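Local coordinates for protein transcriptional regulators (LACI-FAMILY TRANSCRIPTIONAL REGULATORY PROTEIN) (Corynebacterium glutamicum, PDB 3GYB) that is probably a LacI-type transcriptional regulator that binds DNA at regulatory regions and responds to a small ligand through a domain resembling periplasmic binding proteins, at residues Ser39-Leu44 with Thr54-Met59. Residues are numbered along the deposited sequence; the frame is centred on the assembly and turned at random.
Sequences SVIDSL and TSALSM
Ile41, the last residue of strand 37-41, lies against the turn of helix formed by Ser55 and Ala56. Two of its methyl groups converge on one carbon from the same side: CG2 comes within 4.0 Å of Ser55 CB, and CD1 of Ile41 reaches the same Ser55 CB at 4.1 Å. CG1 takes the other neighbour, packing over the helix backbone 4.2 Å from Ala56 CA. With CG1 anti to the carbonyl carbon (chi1 -64°) and CG2 anti to the backbone N, both branches of Ile41 face the helix. This is the close part of the contact. The Ala56 methyl also rests on Ala9 and Leu11 of the adjacent strand 7-12.

At the other end fewer atoms meet across the two segments. Ser39 touches Met59, a selenomethionine in this crystal, through a single carbon, CB, which lies 3.9 Å from Met59 SE and 4.1 Å from Met59 CE. Chi1 of Met59 (77°) and an extended chi2 place the selenium; the bend at chi3 (-81°) turns only the terminal methyl in beside the serine. The second subunit seals this end, its own Met59 packing on Ser39. No hydrogen bond joins the two segments. Their buried hydroxyls turn to other partners: Ser55 OG bonds to Gln47 OE1 and to Arg37 NH1 of the second subunit, while Ser39 OG bonds to Val40 O of that subunit. The open side is the loop: beyond Ile41 the chain diverges from the helix, and Leu44 is left exposed to solvent.

Strand 37-41 edges the sheet, and its Val40 backbone bonds to the second subunit. With helix 52-57 and strand 63-67 it forms a parallel beta-alpha-beta crossover that steps over strand 7-12, characteristic of the N-terminal subdomain of the LacI-family, periplasmic-binding-protein-like fold.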
ATOM      1  N   SER A  39      -4.037  -0.474 -17.036  1.00 12.50           N
ATOM      2  CA  SER A  39      -5.023  -1.108 -16.167  1.00 12.72           C
ATOM      3  C   SER A  39      -4.284  -2.210 -15.419  1.00 13.34           C
ATOM      4  O   SER A  39      -3.451  -2.912 -15.998  1.00 16.32           O
ATOM      5  CB  SER A  39      -6.182  -1.697 -16.972  1.00 13.63           C
ATOM      6  OG  SER A  39      -7.236  -2.082 -16.100  1.00 18.55           O
ATOM      7  N   VAL A  40      -4.585  -2.353 -14.133  1.00 13.01           N
ATOM      8  CA  VAL A  40      -3.915  -3.336 -13.296  1.00 12.45           C
ATOM      9  C   VAL A  40      -4.703  -4.610 -13.017  1.00 12.31           C
ATOM     10  O   VAL A  40      -5.906  -4.580 -12.754  1.00 12.87           O
ATOM     11  CB  VAL A  40      -3.510  -2.699 -11.939  1.00 12.33           C
ATOM     12  CG1 VAL A  40      -2.874  -3.744 -11.035  1.00 13.30           C
ATOM     13  CG2 VAL A  40      -2.528  -1.551 -12.181  1.00 13.60           C
ATOM     14  N   ILE A  41      -3.991  -5.730 -13.082  1.00 12.06           N
ATOM     15  CA  ILE A  41      -4.542  -7.054 -12.817  1.00 13.72           C
ATOM     16  C   ILE A  41      -3.705  -7.599 -11.659  1.00 13.39           C
ATOM     17  O   ILE A  41      -2.480  -7.553 -11.716  1.00 13.91           O
ATOM     18  CB  ILE A  41      -4.360  -7.985 -14.044  1.00 14.45           C
ATOM     19  CG1 ILE A  41      -5.154  -7.450 -15.240  1.00 17.80           C
ATOM     20  CG2 ILE A  41      -4.775  -9.415 -13.691  1.00 16.26           C
ATOM     21  CD1 ILE A  41      -6.659  -7.523 -15.084  1.00 20.41           C
ATOM     22  N   ASP A  42      -4.343  -8.097 -10.602  1.00 15.23           N
ATOM     23  CA  ASP A  42      -3.574  -8.633  -9.487  1.00 16.50           C
ATOM     24  C   ASP A  42      -3.688 -10.157  -9.479  1.00 18.46           C
ATOM     25  O   ASP A  42      -4.315 -10.739 -10.366  1.00 20.74           O
ATOM     26  CB  ASP A  42      -4.044  -8.016  -8.158  1.00 17.96           C
ATOM     27  CG  ASP A  42      -5.277  -8.689  -7.590  1.00 20.13           C
ATOM     28  OD1 ASP A  42      -6.041  -9.305  -8.363  1.00 21.02           O
ATOM     29  OD2 ASP A  42      -5.486  -8.586  -6.358  1.00 18.60           O
ATOM     30  N   SER A  43      -3.074 -10.812  -8.502  1.00 18.86           N
ATOM     31  CA  SER A  43      -3.133 -12.268  -8.456  1.00 21.30           C
ATOM     32  C   SER A  43      -4.078 -12.807  -7.388  1.00 22.09           C
ATOM     33  O   SER A  43      -4.222 -14.023  -7.242  1.00 24.80           O
ATOM     34  CB  SER A  43      -1.733 -12.843  -8.219  1.00 21.59           C
ATOM     35  OG  SER A  43      -1.297 -12.572  -6.898  1.00 25.30           O
ATOM     36  N   LEU A  44      -4.731 -11.916  -6.651  1.00 22.31           N
ATOM     37  CA  LEU A  44      -5.629 -12.349  -5.586  1.00 22.65           C
ATOM     38  C   LEU A  44      -7.103 -12.010  -5.788  1.00 21.87           C
ATOM     39  O   LEU A  44      -7.974 -12.694  -5.248  1.00 23.61           O
ATOM     40  CB  LEU A  44      -5.173 -11.753  -4.252  1.00 24.89           C
ATOM     41  CG  LEU A  44      -3.758 -12.076  -3.771  1.00 26.34           C
ATOM     42  CD1 LEU A  44      -3.450 -11.272  -2.516  1.00 27.43           C
ATOM     43  CD2 LEU A  44      -3.641 -13.565  -3.496  1.00 28.02           C
ATOM     44  N   THR A  54      -4.826 -14.585 -18.563  1.00 21.88           N
ATOM     45  CA  THR A  54      -6.074 -14.692 -19.305  1.00 23.90           C
ATOM     46  C   THR A  54      -6.932 -13.462 -19.004  1.00 22.78           C
ATOM     47  O   THR A  54      -7.652 -12.969 -19.870  1.00 22.70           O
ATOM     48  CB  THR A  54      -6.848 -15.965 -18.923  1.00 26.03           C
ATOM     49  OG1 THR A  54      -7.213 -15.909 -17.540  1.00 32.83           O
ATOM     50  CG2 THR A  54      -5.988 -17.192 -19.163  1.00 26.00           C
ATOM     51  N   SER A  55      -6.844 -12.965 -17.773  1.00 21.76           N
ATOM     52  CA  SER A  55      -7.601 -11.780 -17.385  1.00 20.80           C
ATOM     53  C   SER A  55      -7.078 -10.581 -18.174  1.00 20.87           C
ATOM     54  O   SER A  55      -7.854  -9.779 -18.688  1.00 21.78           O
ATOM     55  CB  SER A  55      -7.453 -11.513 -15.884  1.00 20.69           C
ATOM     56  OG  SER A  55      -8.012 -12.565 -15.113  1.00 19.65           O
ATOM     57  N   ALA A  56      -5.758 -10.464 -18.271  1.00 21.32           N
ATOM     58  CA  ALA A  56      -5.154  -9.359 -19.005  1.00 22.49           C
ATOM     59  C   ALA A  56      -5.570  -9.400 -20.472  1.00 23.32           C
ATOM     60  O   ALA A  56      -5.923  -8.378 -21.061  1.00 24.39           O
ATOM     61  CB  ALA A  56      -3.638  -9.424 -18.895  1.00 20.90           C
ATOM     62  N   LEU A  57      -5.530 -10.589 -21.057  1.00 24.87           N
ATOM     63  CA  LEU A  57      -5.889 -10.761 -22.459  1.00 26.03           C
ATOM     64  C   LEU A  57      -7.326 -10.344 -22.770  1.00 26.51           C
ATOM     65  O   LEU A  57      -7.617  -9.916 -23.887  1.00 25.95           O
ATOM     66  CB  LEU A  57      -5.688 -12.223 -22.870  1.00 27.36           C
ATOM     67  CG  LEU A  57      -4.247 -12.733 -22.825  1.00 28.57           C
ATOM     68  CD1 LEU A  57      -4.214 -14.237 -23.059  1.00 31.02           C
ATOM     69  CD2 LEU A  57      -3.422 -12.002 -23.878  1.00 29.58           C
ATOM     70  N   SER A  58      -8.214 -10.453 -21.785  1.00 25.88           N
ATOM     71  CA  SER A  58      -9.616 -10.110 -21.989  1.00 27.05           C
ATOM     72  C   SER A  58      -9.841  -8.657 -22.384  1.00 25.75           C
ATOM     73  O   SER A  58     -10.866  -8.333 -22.988  1.00 26.29           O
ATOM     74  CB  SER A  58     -10.450 -10.435 -20.741  1.00 27.37           C
ATOM     75  OG  SER A  58     -10.122  -9.598 -19.645  1.00 31.57           O
HETATM   76  N   MSE A  59      -8.893  -7.780 -22.060  1.00 24.79           N
HETATM   77  CA  MSE A  59      -9.038  -6.371 -22.404  1.00 23.98           C
HETATM   78  C   MSE A  59      -8.388  -6.090 -23.759  1.00 22.38           C
HETATM   79  O   MSE A  59      -8.423  -4.965 -24.255  1.00 22.23           O
HETATM   80  CB  MSE A  59      -8.412  -5.473 -21.314  1.00 27.09           C
HETATM   81  CG  MSE A  59      -6.893  -5.387 -21.331  1.00 29.60           C
HETATM   82 SE   MSE A  59      -6.140  -4.106 -20.045  1.00 34.31          SE
HETATM   83  CE  MSE A  59      -6.341  -2.526 -20.957  1.00 35.36           C
TER